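Local coordinates for cupin 2 conserved barrel domain protein (Leptotrichia buccalis, PDB 3RNS), which is of unknown function but probably folds as a bicupin, with two barrels of the cupin superfamily, whose members often bind metals or small molecules, at residues N58-C63 / L153-M158; G68-E73 / D83-T88; K77-G82 / L101-I106. All coordinates share one frame; numbering follows the deposited sequence. Where two conformers were deposited one is given.

Interaction 1: N58-C63 / L153-M158; sequences NRYYYC and LVMTIM
Leu153 comes first along its strand, and it sends one methyl to the ring of Tyr60: CD2 of Leu153 lies 3.8 Å from CE2 of Tyr60 and 4.1 Å from its CD2. The leucine and the tyrosine run past each other in opposite directions, with the methyl approaching the ring obliquely, and Ile106 packs against the leucine as well. Two residues on, Met155, a selenomethionine, brings its heavy atom to the root of the same ring. Met155 was modelled in two conformers, so this contact is less certain than the leucine's; in one of them SE of Met155 sits 4.1 Å from CG of Tyr60 and 4.2 Å from its CB. It is 4.6 Å from the ring centroid and 29° off the normal, a slanted Met-aromatic contact. A bend at the last torsion of Met155 (chi3 68°) turns CE aside, so that selenium itself meets the tyrosine.

Here two large sheets face each other. Strand 59-65 lies in the six-stranded sheet of the N-terminal half and strand 153-160 in that of the C-terminal half, consistent with a bicupin of two barrels, and the CA atoms of Tyr60 and Met155 stay 10.0 Å apart. No hydrogen bond crosses between 58-63 and 153-158; Tyr60 spans the gap with its ring, CG turned to the side opposite the carbonyl carbon (chi1 -52°). Val148 and Lys150 of strand 142-150 also touch that ring, as does Phe84 of the neighbouring strand 83-87.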
loop_
_atom_site.group_PDB
_atom_site.type_symbol
_atom_site.label_atom_id
_atom_site.label_comp_id
_atom_site.label_asym_id
_atom_site.label_seq_id
_atom_site.Cartn_x
_atom_site.Cartn_y
_atom_site.Cartn_z
ATOM N N ASN A 58 -6.210 2.112 14.273
ATOM C CA ASN A 58 -4.839 1.824 13.883
ATOM C C ASN A 58 -4.457 2.526 12.579
ATOM O O ASN A 58 -5.324 2.827 11.739
ATOM C CB ASN A 58 -4.620 0.315 13.746
ATOM C CG ASN A 58 -5.043 -0.461 15.000
ATOM O OD1 ASN A 58 -4.507 -0.245 16.082
ATOM N ND2 ASN A 58 -6.019 -1.353 14.848
ATOM N N ARG A 59 -3.167 2.785 12.433
ATOM C CA ARG A 59 -2.620 3.345 11.213
ATOM C C ARG A 59 -1.460 2.469 10.752
ATOM O O ARG A 59 -0.678 1.960 11.582
ATOM C CB ARG A 59 -2.094 4.744 11.457
ATOM C CG ARG A 59 -3.121 5.755 11.954
ATOM C CD ARG A 59 -3.937 6.317 10.809
ATOM N NE ARG A 59 -4.965 7.276 11.236
ATOM C CZ ARG A 59 -6.185 6.944 11.672
ATOM N NH1 ARG A 59 -6.544 5.672 11.817
ATOM N NH2 ARG A 59 -7.055 7.893 11.990
ATOM N N TYR A 60 -1.373 2.290 9.444
ATOM C CA TYR A 60 -0.333 1.529 8.803
ATOM C C TYR A 60 0.242 2.409 7.693
ATOM O O TYR A 60 -0.493 3.146 7.034
ATOM C CB TYR A 60 -0.900 0.247 8.175
ATOM C CG TYR A 60 -1.715 -0.557 9.142
ATOM C CD1 TYR A 60 -1.136 -1.536 9.901
ATOM C CD2 TYR A 60 -3.069 -0.322 9.293
ATOM C CE1 TYR A 60 -1.885 -2.257 10.859
ATOM C CE2 TYR A 60 -3.828 -1.033 10.223
ATOM C CZ TYR A 60 -3.223 -1.994 11.007
ATOM O OH TYR A 60 -3.979 -2.720 11.911
ATOM N N TYR A 61 1.547 2.302 7.488
ATOM C CA TYR A 61 2.284 3.083 6.531
ATOM C C TYR A 61 3.119 2.179 5.694
ATOM O O TYR A 61 3.801 1.285 6.251
ATOM C CB TYR A 61 3.213 4.053 7.261
ATOM C CG TYR A 61 2.437 5.154 7.941
ATOM C CD1 TYR A 61 1.964 6.225 7.210
ATOM C CD2 TYR A 61 2.118 5.088 9.299
ATOM C CE1 TYR A 61 1.236 7.232 7.784
ATOM C CE2 TYR A 61 1.381 6.098 9.894
ATOM C CZ TYR A 61 0.950 7.164 9.119
ATOM O OH TYR A 61 0.187 8.159 9.642
ATOM N N TYR A 62 3.079 2.403 4.384
ATOM C CA TYR A 62 4.053 1.801 3.456
ATOM C C TYR A 62 4.826 2.931 2.799
ATOM O O TYR A 62 4.225 3.857 2.212
ATOM C CB TYR A 62 3.344 0.913 2.413
ATOM C CG TYR A 62 4.320 0.382 1.382
ATOM C CD1 TYR A 62 5.283 -0.569 1.745
ATOM C CD2 TYR A 62 4.369 0.888 0.101
ATOM C CE1 TYR A 62 6.214 -1.021 0.868
ATOM C CE2 TYR A 62 5.327 0.401 -0.824
ATOM C CZ TYR A 62 6.243 -0.537 -0.411
ATOM O OH TYR A 62 7.190 -1.043 -1.240
ATOM N N CYS A 63 6.153 2.899 2.909
ATOM C CA CYS A 63 7.001 3.962 2.367
ATOM C C CYS A 63 7.455 3.592 0.964
ATOM O O CYS A 63 8.073 2.521 0.749
ATOM C CB CYS A 63 8.205 4.186 3.284
ATOM S SG CYS A 63 9.375 5.335 2.658
ATOM N N LEU A 153 -10.896 -4.066 6.824
ATOM C CA LEU A 153 -9.559 -3.942 6.265
ATOM C C LEU A 153 -8.797 -5.273 6.265
ATOM O O LEU A 153 -8.698 -5.974 7.298
ATOM C CB LEU A 153 -8.787 -2.896 7.077
ATOM C CG LEU A 153 -7.357 -2.615 6.645
ATOM C CD1 LEU A 153 -7.343 -1.961 5.244
ATOM C CD2 LEU A 153 -6.614 -1.749 7.712
ATOM N N VAL A 154 -8.285 -5.629 5.096
ATOM C CA VAL A 154 -7.443 -6.806 4.926
ATOM C C VAL A 154 -6.203 -6.410 4.153
ATOM O O VAL A 154 -6.309 -5.744 3.083
ATOM C CB VAL A 154 -8.207 -7.965 4.212
ATOM C CG1 VAL A 154 -7.293 -9.189 3.951
ATOM C CG2 VAL A 154 -9.423 -8.338 5.026
HETATM N N MSE A 155 -5.028 -6.757 4.694
HETATM C CA MSE A 155 -3.766 -6.500 4.001
HETATM C C MSE A 155 -2.959 -7.775 3.946
HETATM O O MSE A 155 -2.772 -8.450 4.956
HETATM C CB MSE A 155 -2.931 -5.382 4.670
HETATM C CG MSE A 155 -3.651 -4.028 4.745
HETATM SE SE MSE A 155 -2.675 -2.645 5.720
HETATM C CE MSE A 155 -1.198 -2.366 4.489
ATOM N N THR A 156 -2.478 -8.084 2.761
ATOM C CA THR A 156 -1.789 -9.321 2.521
ATOM C C THR A 156 -0.657 -9.088 1.562
ATOM O O THR A 156 -0.799 -8.279 0.620
ATOM C CB THR A 156 -2.807 -10.321 1.926
ATOM O OG1 THR A 156 -3.797 -10.599 2.929
ATOM C CG2 THR A 156 -2.139 -11.626 1.522
ATOM N N ILE A 157 0.477 -9.755 1.796
ATOM C CA ILE A 157 1.590 -9.733 0.870
ATOM C C ILE A 157 1.725 -11.100 0.191
ATOM O O ILE A 157 1.561 -12.134 0.850
ATOM C CB ILE A 157 2.928 -9.282 1.604
ATOM C CG1 ILE A 157 4.170 -9.624 0.791
ATOM C CG2 ILE A 157 3.068 -9.845 2.999
ATOM C CD1 ILE A 157 4.413 -8.633 -0.301
HETATM N N MSE A 158 2.052 -11.103 -1.100
HETATM C CA MSE A 158 2.112 -12.357 -1.867
HETATM C C MSE A 158 3.269 -12.374 -2.820
HETATM O O MSE A 158 3.604 -11.340 -3.382
HETATM C CB MSE A 158 0.825 -12.571 -2.675
HETATM C CG MSE A 158 -0.466 -12.215 -1.888
HETATM SE SE MSE A 158 -2.108 -12.539 -2.959
HETATM C CE MSE A 158 -2.016 -14.412 -3.125
#

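Interaction 2: G68-E73 / D83-T88; sequences GEIFIE and DFLEIT
No flat group takes part where Ile70 and Ile72 meet Leu85 and Ile87; the rings of these strands are spent elsewhere, Phe71 on Ser94 and Glu96, Phe84 on Tyr60 and Leu131. What remains between the strands is aliphatic. Ile70 and Leu85 reach for each other tip to tip: CG1 of Ile70 is 3.6 Å from CD2 of Leu85, and CD1 of Ile70 follows at 4.1 Å from that same methyl. Ile70 is twisted to chi1 -34°, off a staggered position, with CG1 turned to the leucine and CG2 to Ile87. That second branch lies 4.0 Å from CD1 of Ile87. Ile72 then crosses Ile87 at a slant, its CD1 4.0 Å from CG1 of Ile87 and equally far from CD1. CD1 of Ile87 thus meets both isoleucines, with Tyr61 and Tyr93 as further neighbours of Ile87.

The strands run nearly the same way, 18° apart, but 10.2 Å separates their axes, too far for backbone bonding; strand 67-72 belongs to the four-stranded sheet and strand 83-87 to the six-stranded one. Aliphatic packing between two facing antiparallel sheets is what the interior of a cupin barrel would present, consistent with this half being one.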
loop_
_atom_site.group_PDB
_atom_site.type_symbol
_atom_site.label_atom_id
_atom_site.label_comp_id
_atom_site.label_asym_id
_atom_site.label_seq_id
_atom_site.Cartn_x
_atom_site.Cartn_y
_atom_site.Cartn_z
ATOM N N GLY A 68 12.712 8.613 6.519
ATOM C CA GLY A 68 12.292 9.449 7.616
ATOM C C GLY A 68 12.367 8.799 8.973
ATOM O O GLY A 68 12.914 7.712 9.116
ATOM N N GLU A 69 11.812 9.493 9.964
ATOM C CA GLU A 69 11.847 9.076 11.358
ATOM C C GLU A 69 10.442 9.213 11.960
ATOM O O GLU A 69 9.755 10.215 11.716
ATOM C CB GLU A 69 12.861 9.923 12.119
ATOM C CG GLU A 69 14.245 9.895 11.458
ATOM C CD GLU A 69 15.379 10.496 12.318
ATOM O OE1 GLU A 69 15.231 11.615 12.858
ATOM O OE2 GLU A 69 16.446 9.840 12.432
ATOM N N ILE A 70 10.014 8.197 12.707
ATOM C CA ILE A 70 8.721 8.221 13.358
ATOM C C ILE A 70 8.995 8.233 14.836
ATOM O O ILE A 70 9.804 7.450 15.303
ATOM C CB ILE A 70 7.858 6.987 13.036
ATOM C CG1 ILE A 70 8.095 6.467 11.604
ATOM C CG2 ILE A 70 6.375 7.322 13.214
ATOM C CD1 ILE A 70 7.291 7.175 10.524
ATOM N N PHE A 71 8.370 9.138 15.568
ATOM C CA PHE A 71 8.527 9.165 17.003
ATOM C C PHE A 71 7.177 8.844 17.560
ATOM O O PHE A 71 6.254 9.623 17.391
ATOM C CB PHE A 71 8.984 10.526 17.489
ATOM C CG PHE A 71 10.238 11.021 16.823
ATOM C CD1 PHE A 71 11.482 10.848 17.423
ATOM C CD2 PHE A 71 10.171 11.678 15.589
ATOM C CE1 PHE A 71 12.638 11.325 16.803
ATOM C CE2 PHE A 71 11.311 12.147 14.958
ATOM C CZ PHE A 71 12.552 11.973 15.563
ATOM N N ILE A 72 7.055 7.668 18.168
ATOM C CA ILE A 72 5.796 7.207 18.750
ATOM C C ILE A 72 5.962 7.326 20.242
ATOM O O ILE A 72 6.914 6.758 20.798
ATOM C CB ILE A 72 5.481 5.722 18.406
ATOM C CG1 ILE A 72 5.957 5.365 16.993
ATOM C CG2 ILE A 72 3.992 5.442 18.573
ATOM C CD1 ILE A 72 5.329 4.106 16.407
ATOM N N GLU A 73 5.046 8.056 20.885
ATOM C CA GLU A 73 5.152 8.366 22.305
ATOM C C GLU A 73 6.639 8.356 22.693
ATOM O O GLU A 73 7.060 7.588 23.573
ATOM C CB GLU A 73 4.369 7.353 23.187
ATOM C CG GLU A 73 2.838 7.213 22.941
ATOM C CD GLU A 73 1.976 8.329 23.543
ATOM O OE1 GLU A 73 2.091 8.605 24.766
ATOM O OE2 GLU A 73 1.145 8.895 22.799
ATOM N N ASP A 83 9.608 -0.052 3.290
ATOM C CA ASP A 83 9.258 -0.433 4.643
ATOM C C ASP A 83 7.770 -0.275 4.928
ATOM O O ASP A 83 7.130 0.642 4.422
ATOM C CB ASP A 83 9.974 0.414 5.648
ATOM C CG ASP A 83 11.445 0.058 5.796
ATOM O OD1 ASP A 83 11.859 -1.070 5.444
ATOM O OD2 ASP A 83 12.170 0.928 6.321
ATOM N N PHE A 84 7.294 -1.139 5.825
ATOM C CA PHE A 84 5.964 -1.127 6.371
ATOM C C PHE A 84 6.043 -0.932 7.877
ATOM O O PHE A 84 6.947 -1.491 8.528
ATOM C CB PHE A 84 5.344 -2.468 6.063
ATOM C CG PHE A 84 3.912 -2.569 6.436
ATOM C CD1 PHE A 84 3.531 -3.139 7.636
ATOM C CD2 PHE A 84 2.949 -2.085 5.588
ATOM C CE1 PHE A 84 2.160 -3.255 7.953
ATOM C CE2 PHE A 84 1.593 -2.173 5.911
ATOM C CZ PHE A 84 1.207 -2.768 7.079
ATOM N N LEU A 85 5.111 -0.144 8.417
ATOM C CA LEU A 85 5.010 0.104 9.831
ATOM C C LEU A 85 3.547 0.196 10.281
ATOM O O LEU A 85 2.741 0.859 9.625
ATOM C CB LEU A 85 5.699 1.440 10.162
ATOM C CG LEU A 85 5.699 1.952 11.623
ATOM C CD1 LEU A 85 6.488 1.032 12.533
ATOM C CD2 LEU A 85 6.295 3.314 11.640
ATOM N N GLU A 86 3.233 -0.453 11.402
ATOM C CA GLU A 86 1.944 -0.345 12.064
ATOM C C GLU A 86 2.085 0.532 13.294
ATOM O O GLU A 86 3.040 0.397 14.055
ATOM C CB GLU A 86 1.416 -1.700 12.543
ATOM C CG GLU A 86 0.264 -1.533 13.560
ATOM C CD GLU A 86 -0.420 -2.833 14.045
ATOM O OE1 GLU A 86 -0.161 -3.926 13.518
ATOM O OE2 GLU A 86 -1.260 -2.730 14.974
ATOM N N ILE A 87 1.105 1.416 13.483
ATOM C CA ILE A 87 0.989 2.263 14.678
ATOM C C ILE A 87 -0.379 1.987 15.282
ATOM O O ILE A 87 -1.413 2.276 14.682
ATOM C CB ILE A 87 1.158 3.763 14.319
ATOM C CG1 ILE A 87 2.484 3.957 13.560
ATOM C CG2 ILE A 87 1.098 4.622 15.559
ATOM C CD1 ILE A 87 2.949 5.349 13.381
ATOM N N THR A 88 -0.388 1.369 16.459
ATOM C CA THR A 88 -1.649 1.001 17.111
ATOM C C THR A 88 -2.422 2.249 17.637
ATOM O O THR A 88 -1.845 3.307 17.868
ATOM C CB THR A 88 -1.413 -0.085 18.226
ATOM O OG1 THR A 88 -0.416 0.365 19.148
ATOM C CG2 THR A 88 -0.923 -1.394 17.602
#

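Interaction 3: K77-G82 / L101-I106; sequences KTISNG and LKLIEI
Ile79, Leu101 and Leu103 belong to the lining of what is probably the first of two cupin barrels, where the four-stranded sheet, with strand 76-80 at its edge, faces the six-stranded sheet that holds strand 101-108. Ile79 carries its side of the contact alone. Its CB points at the other strand, and the chain beyond is fully extended, with CG1 opposite the backbone N (chi1 -167°) and CD1 continuing the line (chi2 169°). Its two branches divide between the leucines: CG2 comes to 4.4 Å from CD1 of Leu101, while CD1 reaches 4.2 Å from CD2 of Leu103. The leucines do not set out straight toward it. Their CB atoms leave the strand off to the side, and the methyl ends bring them to the isoleucine. In Leu103 CG sits opposite the carbonyl carbon (chi1 -63°), which swings CD2 across to Ile79. The two leucines also touch each other along their strand, CD1 of Leu101 lying 4.1 Å from CD2 of Leu103, and so present a joined apolar surface. The backbones stay well apart, with the CA of Ile79 9.9 Å from the CA of Leu103 and 9.2 Å from the CA of Leu101.

Ile70 packs on Ile79 from the neighbouring strand, and Cys63 on Leu101. Polar groups serve the turn after strand 76-80, where ND2 of Asn81 is bonded to O of Cys63 and OD2 of Asp83 to N of Ser80.

Between 77-82 and 101-106 there is neither a hydrogen bond nor a charge pair. Three buried branched aliphatics meet at distances slightly looser than close methyl contact, so these two segments are held together by apolar packing alone.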
loop_
_atom_site.group_PDB
_atom_site.type_symbol
_atom_site.label_atom_id
_atom_site.label_comp_id
_atom_site.label_asym_id
_atom_site.label_seq_id
_atom_site.Cartn_x
_atom_site.Cartn_y
_atom_site.Cartn_z
ATOM N N LYS A 77 11.713 5.385 15.559
ATOM C CA LYS A 77 11.797 4.326 14.560
ATOM C C LYS A 77 12.228 4.992 13.263
ATOM O O LYS A 77 11.759 6.090 12.930
ATOM C CB LYS A 77 10.449 3.646 14.311
ATOM C CG LYS A 77 9.520 3.489 15.522
ATOM C CD LYS A 77 9.902 2.333 16.439
ATOM C CE LYS A 77 8.757 2.013 17.396
ATOM N NZ LYS A 77 9.187 1.108 18.494
ATOM N N THR A 78 13.102 4.331 12.524
ATOM C CA THR A 78 13.522 4.795 11.213
ATOM C C THR A 78 12.651 4.099 10.148
ATOM O O THR A 78 12.290 2.943 10.302
ATOM C CB THR A 78 15.025 4.511 11.013
ATOM O OG1 THR A 78 15.775 5.428 11.832
ATOM C CG2 THR A 78 15.433 4.691 9.568
ATOM N N ILE A 79 12.282 4.831 9.101
ATOM C CA ILE A 79 11.486 4.272 8.013
ATOM C C ILE A 79 12.143 4.661 6.702
ATOM O O ILE A 79 12.616 5.775 6.536
ATOM C CB ILE A 79 9.946 4.655 8.088
ATOM C CG1 ILE A 79 9.126 3.778 7.130
ATOM C CG2 ILE A 79 9.678 6.129 7.741
ATOM C CD1 ILE A 79 7.556 3.870 7.322
ATOM N N SER A 80 12.185 3.709 5.786
ATOM C CA SER A 80 12.818 3.892 4.494
ATOM C C SER A 80 11.990 3.275 3.380
ATOM O O SER A 80 11.036 2.490 3.631
ATOM C CB SER A 80 14.219 3.259 4.519
ATOM O OG SER A 80 14.902 3.549 3.311
ATOM N N ASN A 81 12.331 3.622 2.146
ATOM C CA ASN A 81 11.668 3.038 0.980
ATOM C C ASN A 81 11.542 1.504 1.048
ATOM O O ASN A 81 12.507 0.859 1.288
ATOM C CB ASN A 81 12.473 3.392 -0.276
ATOM C CG ASN A 81 11.684 3.208 -1.563
ATOM O OD1 ASN A 81 12.198 3.502 -2.615
ATOM N ND2 ASN A 81 10.454 2.730 -1.491
ATOM N N GLY A 82 10.354 0.952 0.807
ATOM C CA GLY A 82 10.088 -0.480 0.954
ATOM C C GLY A 82 9.593 -0.942 2.316
ATOM O O GLY A 82 9.209 -2.114 2.499
ATOM N N LEU A 101 9.990 12.188 1.606
ATOM C CA LEU A 101 9.388 10.981 2.133
ATOM C C LEU A 101 7.989 10.838 1.577
ATOM O O LEU A 101 7.199 11.770 1.651
ATOM C CB LEU A 101 9.333 11.067 3.642
ATOM C CG LEU A 101 8.735 9.850 4.310
ATOM C CD1 LEU A 101 9.599 8.566 4.043
ATOM C CD2 LEU A 101 8.560 10.170 5.780
ATOM N N LYS A 102 7.700 9.685 0.983
ATOM C CA LYS A 102 6.373 9.444 0.456
ATOM C C LYS A 102 5.802 8.197 1.099
ATOM O O LYS A 102 6.494 7.171 1.257
ATOM C CB LYS A 102 6.393 9.321 -1.070
ATOM C CG LYS A 102 6.876 10.629 -1.757
ATOM C CD LYS A 102 6.793 10.534 -3.237
ATOM C CE LYS A 102 7.357 11.797 -3.921
ATOM N NZ LYS A 102 7.235 11.615 -5.400
ATOM N N LEU A 103 4.529 8.256 1.447
ATOM C CA LEU A 103 3.919 7.209 2.270
ATOM C C LEU A 103 2.548 6.912 1.762
ATOM O O LEU A 103 1.805 7.857 1.369
ATOM C CB LEU A 103 3.798 7.707 3.696
ATOM C CG LEU A 103 5.043 8.057 4.518
ATOM C CD1 LEU A 103 4.630 8.705 5.801
ATOM C CD2 LEU A 103 5.920 6.814 4.765
ATOM N N ILE A 104 2.172 5.631 1.767
ATOM C CA ILE A 104 0.779 5.243 1.722
ATOM C C ILE A 104 0.331 5.108 3.181
ATOM O O ILE A 104 0.979 4.410 3.959
ATOM C CB ILE A 104 0.537 3.862 1.020
ATOM C CG1 ILE A 104 1.185 3.796 -0.361
ATOM C CG2 ILE A 104 -0.974 3.594 0.945
ATOM C CD1 ILE A 104 0.992 2.457 -1.095
ATOM N N GLU A 105 -0.775 5.755 3.560
ATOM C CA GLU A 105 -1.318 5.670 4.888
ATOM C C GLU A 105 -2.650 4.916 4.796
ATOM O O GLU A 105 -3.526 5.314 4.062
ATOM C CB GLU A 105 -1.570 7.070 5.499
ATOM C CG GLU A 105 -2.196 7.028 6.903
ATOM C CD GLU A 105 -2.553 8.417 7.454
ATOM O OE1 GLU A 105 -3.736 8.810 7.371
ATOM O OE2 GLU A 105 -1.659 9.117 7.988
ATOM N N ILE A 106 -2.798 3.860 5.574
ATOM C CA ILE A 106 -4.004 3.049 5.591
ATOM C C ILE A 106 -4.517 3.196 7.004
ATOM O O ILE A 106 -3.774 2.979 7.940
ATOM C CB ILE A 106 -3.735 1.562 5.269
ATOM C CG1 ILE A 106 -2.970 1.399 3.958
ATOM C CG2 ILE A 106 -5.023 0.797 5.144
ATOM C CD1 ILE A 106 -1.453 1.351 4.107
#

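Overall arrangement
Interaction 1 closes the longest loop of the three, and interactions 2 and 3 are nested inside it, their segments alternating along the sequence. The latter two lie within the N-terminal half, the probable first barrel, their centres 8 Å apart, and each joins its four-stranded to its six-stranded sheet; strands 67-72 and 76-80 are neighbours in the former. Interaction 1, about 13 Å from interaction 2 and 11 Å from interaction 3 between centres, reaches outward from the same six-stranded sheet to the C-terminal half. Strand 59-65 sits there between 83-87 and 101-108, so this one sheet contributes to the interior of the N-terminal half and to the packing between the two halves.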